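Local atomic coordinates of chromosomal replication initiator protein DnaA (Aquifex aeolicus, PDB entry 1L8Q), a protein that probably binds the replication origin in its ATP-bound form and starts assembly of the chromosomal replication initiation complex. Residues R221-R224 / K225-D228; K214-E217 / G218-K222. All coordinates share one frame; numbering follows the deposited sequence.

Overall arrangement
Both contacts are local, made between neighbouring turns, and neither closes a long loop. From the N terminus, the chain passes the parallel sheet of the AAA+ region, then helices 188-197 and 201-214. Contact 2 (214-217 with 218-222) follows: it takes the chain out of helix 201-214, through a glycine, into the first turns of helix 216-241. Contact 1 (221-224 with 225-228) continues along the same helix, and the two overlap at R221 and K222, their centres about 9 Å apart. Contact 2 packs the helix start on both preceding helices through F216 and L219; contact 1 covers mostly exposed turns in the part assigned to domain IV, which probably binds dsDNA, and its E223 reaches the same helices.

Contact 1: residues R221-R224 / K225-D228; sequences RKER and KERD
K222 and E226 form a salt bridge one helical turn apart, with K222 NZ 2.7 Å from E226 OE2. The lysine chain first leaves with CG opposite the backbone N (chi1 -176°), then bends at chi2 and chi4, which carries the ammonium round to the glutamate. The carboxylate receives it on the anti lone pair of OE2, the side facing away from OE1. Lysine and glutamate suit such i, i+4 places because both have long, flexible chains and opposite charges, so they can meet over a solvent-facing surface.

Beneath the side chains run the regular i to i+4 backbone hydrogen bonds of the alpha helix: K225 N donates to R221 O, E226 N to K222 O, R227 N to E223 O at 3.0 Å, and D228 N to R224 O.

E223 is directed elsewhere: its carboxylate bonds to the hydroxyl of Y193 and pairs with K207, tying this helix to helices 188-197 and 201-214. Only its aliphatic part meets the next turn, CG lying 3.9 Å from E226 OE1.

R227 folds back along the helix with a bend at chi3 (-64°). One face of its guanidinium, near the rim, covers E223 O and R224 CA. R224 offers its aliphatic CG to R227 NH2 at 3.8 Å; the two guanidinium groups, their planes 87° apart, do not touch. R221 and K225 run side by side in the same direction, K225 CE meeting the edge of the guanidinium at NH1. Their charged ends, R221 NH1 and K225 NZ, are 4.3 Å apart, a repulsion that solvent would probably screen.

The whole is a charged, surface-lying part of an alpha helix, with i, i+4 ion pairing, in helix 216-241, the helix with which the region assigned to dsDNA binding begins.

Contact 2: residues K214-E217 / G218-K222; sequences KGFE and GLERK
F216 turns its ring with CG anti to the backbone N (chi1 175°), and E220, with CG anti to its carbonyl carbon (chi1 -74°) and an extended chain, reaches back to it, placing CG over one face toward the rim. The carboxylate carbon CD of E220 comes 3.4 Å from F216 CE2, its plane turned 36° from the ring. Replacing E220 by an alanine removes CG and the carboxylate, which is likely to leave this part of the ring uncovered and F216 less restrained on that side.

The setting is a helix start. G215, just past the end of helix 201-214, has positive phi, which suits glycine because a CB would be jammed against the carbonyl oxygen of K214; it is also the N-cap of helix 216-241. Its carbonyl takes the first helical bond, from L219 N at 3.0 Å, and a weak one from G218 N; E220 N to F216 O and R221 N to E217 O continue the pattern.

G218 is also well placed as a glycine, since a CB there would run into K214 O; as it is, G218 CA makes a CH...O contact with that oxygen at 3.2 Å. L219, the buried residue, has a branched apolar chain suited to its place against L210 and I211 of helix 201-214 and Y193 of helix 188-197. F216 adds its ring to the same interface, touching I211 and V190.

Contact 1: residues R221-R224 / K225-D228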
# COMPACT_ATOMS: atom_id res chain seq x y z
N ARG A 221 21.90 -14.36 -7.63
CA ARG A 221 23.04 -13.87 -8.37
C ARG A 221 22.79 -12.46 -8.90
O ARG A 221 23.62 -11.56 -8.72
CB ARG A 221 23.36 -14.80 -9.52
CG ARG A 221 24.75 -14.63 -10.10
CD ARG A 221 24.99 -15.41 -11.37
NE ARG A 221 26.40 -15.46 -11.76
CZ ARG A 221 27.02 -14.49 -12.43
NH1 ARG A 221 26.36 -13.40 -12.78
NH2 ARG A 221 28.30 -14.62 -12.75
N LYS A 222 21.65 -12.27 -9.54
CA LYS A 222 21.32 -10.97 -10.08
C LYS A 222 21.32 -9.94 -8.96
O LYS A 222 21.88 -8.85 -9.11
CB LYS A 222 19.97 -11.00 -10.82
CG LYS A 222 19.58 -9.68 -11.51
CD LYS A 222 20.75 -9.08 -12.28
CE LYS A 222 20.28 -8.02 -13.29
NZ LYS A 222 19.66 -6.81 -12.64
N GLU A 223 20.71 -10.29 -7.83
CA GLU A 223 20.62 -9.30 -6.75
C GLU A 223 21.97 -9.00 -6.12
O GLU A 223 22.24 -7.89 -5.68
CB GLU A 223 19.55 -9.70 -5.72
CG GLU A 223 18.16 -9.43 -6.25
CD GLU A 223 17.07 -9.72 -5.25
OE1 GLU A 223 17.33 -10.44 -4.26
OE2 GLU A 223 15.94 -9.23 -5.47
N ARG A 224 22.85 -9.99 -6.13
CA ARG A 224 24.20 -9.80 -5.61
C ARG A 224 24.94 -8.81 -6.49
O ARG A 224 25.64 -7.91 -6.01
CB ARG A 224 24.95 -11.12 -5.63
CG ARG A 224 25.97 -11.24 -4.56
CD ARG A 224 27.03 -12.27 -4.84
NE ARG A 224 26.61 -13.37 -5.73
CZ ARG A 224 26.06 -14.52 -5.32
NH1 ARG A 224 25.83 -14.73 -4.03
NH2 ARG A 224 25.73 -15.46 -6.20
N LYS A 225 24.79 -9.00 -7.80
CA LYS A 225 25.38 -8.09 -8.76
C LYS A 225 24.84 -6.68 -8.58
O LYS A 225 25.60 -5.71 -8.61
CB LYS A 225 25.12 -8.58 -10.16
CG LYS A 225 26.21 -9.48 -10.74
CD LYS A 225 26.60 -8.95 -12.13
CE LYS A 225 27.05 -10.07 -13.08
NZ LYS A 225 27.48 -9.53 -14.41
N GLU A 226 23.54 -6.54 -8.38
CA GLU A 226 22.98 -5.23 -8.15
C GLU A 226 23.63 -4.58 -6.93
O GLU A 226 24.05 -3.42 -6.99
CB GLU A 226 21.46 -5.30 -8.02
CG GLU A 226 20.77 -5.56 -9.34
CD GLU A 226 19.34 -6.04 -9.16
OE1 GLU A 226 18.81 -5.96 -8.01
OE2 GLU A 226 18.73 -6.50 -10.17
N ARG A 227 23.74 -5.32 -5.83
CA ARG A 227 24.40 -4.78 -4.64
C ARG A 227 25.84 -4.35 -4.91
O ARG A 227 26.29 -3.32 -4.39
CB ARG A 227 24.38 -5.76 -3.48
CG ARG A 227 22.99 -6.00 -2.92
CD ARG A 227 22.96 -6.72 -1.59
NE ARG A 227 23.48 -8.09 -1.69
CZ ARG A 227 22.74 -9.15 -2.00
NH1 ARG A 227 21.44 -9.01 -2.27
NH2 ARG A 227 23.30 -10.35 -2.05
N ASP A 228 26.55 -5.11 -5.73
CA ASP A 228 27.92 -4.77 -6.08
C ASP A 228 27.94 -3.43 -6.77
O ASP A 228 28.79 -2.59 -6.49
CB ASP A 228 28.55 -5.82 -7.01
CG ASP A 228 28.85 -7.15 -6.32
OD1 ASP A 228 28.90 -7.21 -5.06
OD2 ASP A 228 29.06 -8.20 -6.97

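Contact 2: residues K214-E217 / G218-K222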
# COMPACT_ATOMS: atom_id res chain seq x y z
N LYS A 214 14.36 -16.73 -13.68
CA LYS A 214 15.81 -16.83 -13.56
C LYS A 214 16.25 -17.97 -12.66
O LYS A 214 17.44 -18.25 -12.55
CB LYS A 214 16.38 -15.52 -13.01
CG LYS A 214 15.83 -14.26 -13.67
CD LYS A 214 16.88 -13.16 -13.66
CE LYS A 214 17.80 -13.34 -14.87
NZ LYS A 214 19.15 -12.83 -14.61
N GLY A 215 15.29 -18.64 -12.03
CA GLY A 215 15.61 -19.64 -11.02
C GLY A 215 15.89 -18.93 -9.69
O GLY A 215 16.34 -17.77 -9.68
N PHE A 216 15.64 -19.60 -8.57
CA PHE A 216 15.87 -18.94 -7.29
C PHE A 216 17.32 -18.47 -7.19
O PHE A 216 17.60 -17.35 -6.74
CB PHE A 216 15.53 -19.86 -6.11
CG PHE A 216 15.86 -19.26 -4.77
CD1 PHE A 216 15.18 -18.13 -4.32
CD2 PHE A 216 16.86 -19.81 -3.97
CE1 PHE A 216 15.47 -17.57 -3.11
CE2 PHE A 216 17.17 -19.26 -2.73
CZ PHE A 216 16.47 -18.12 -2.30
N GLU A 217 18.24 -19.32 -7.63
CA GLU A 217 19.66 -18.97 -7.53
C GLU A 217 20.11 -17.95 -8.58
O GLU A 217 21.16 -17.32 -8.43
CB GLU A 217 20.54 -20.23 -7.53
CG GLU A 217 20.16 -21.18 -6.41
CD GLU A 217 21.08 -22.38 -6.30
OE1 GLU A 217 21.71 -22.76 -7.30
OE2 GLU A 217 21.18 -22.96 -5.21
N GLY A 218 19.28 -17.77 -9.61
CA GLY A 218 19.52 -16.78 -10.62
C GLY A 218 19.20 -15.42 -10.05
O GLY A 218 19.93 -14.45 -10.28
N LEU A 219 18.13 -15.35 -9.27
CA LEU A 219 17.72 -14.11 -8.62
C LEU A 219 18.76 -13.71 -7.59
O LEU A 219 19.14 -12.54 -7.50
CB LEU A 219 16.34 -14.25 -7.96
CG LEU A 219 15.83 -12.94 -7.34
CD1 LEU A 219 15.95 -11.76 -8.34
CD2 LEU A 219 14.40 -13.10 -6.81
N GLU A 220 19.24 -14.67 -6.83
CA GLU A 220 20.26 -14.35 -5.84
C GLU A 220 21.51 -13.77 -6.51
O GLU A 220 22.07 -12.77 -6.04
CB GLU A 220 20.60 -15.57 -4.98
CG GLU A 220 19.50 -15.89 -3.96
CD GLU A 220 19.81 -17.10 -3.11
OE1 GLU A 220 19.77 -16.96 -1.87
OE2 GLU A 220 20.08 -18.18 -3.67
N ARG A 221 21.90 -14.36 -7.63
CA ARG A 221 23.04 -13.87 -8.37
C ARG A 221 22.79 -12.46 -8.90
O ARG A 221 23.62 -11.56 -8.72
CB ARG A 221 23.36 -14.80 -9.52
CG ARG A 221 24.75 -14.63 -10.10
CD ARG A 221 24.99 -15.41 -11.37
NE ARG A 221 26.40 -15.46 -11.76
CZ ARG A 221 27.02 -14.49 -12.43
NH1 ARG A 221 26.36 -13.40 -12.78
NH2 ARG A 221 28.30 -14.62 -12.75
N LYS A 222 21.65 -12.27 -9.54
CA LYS A 222 21.32 -10.97 -10.08
C LYS A 222 21.32 -9.94 -8.96
O LYS A 222 21.88 -8.85 -9.11
CB LYS A 222 19.97 -11.00 -10.82
CG LYS A 222 19.58 -9.68 -11.51
CD LYS A 222 20.75 -9.08 -12.28
CE LYS A 222 20.28 -8.02 -13.29
NZ LYS A 222 19.66 -6.81 -12.64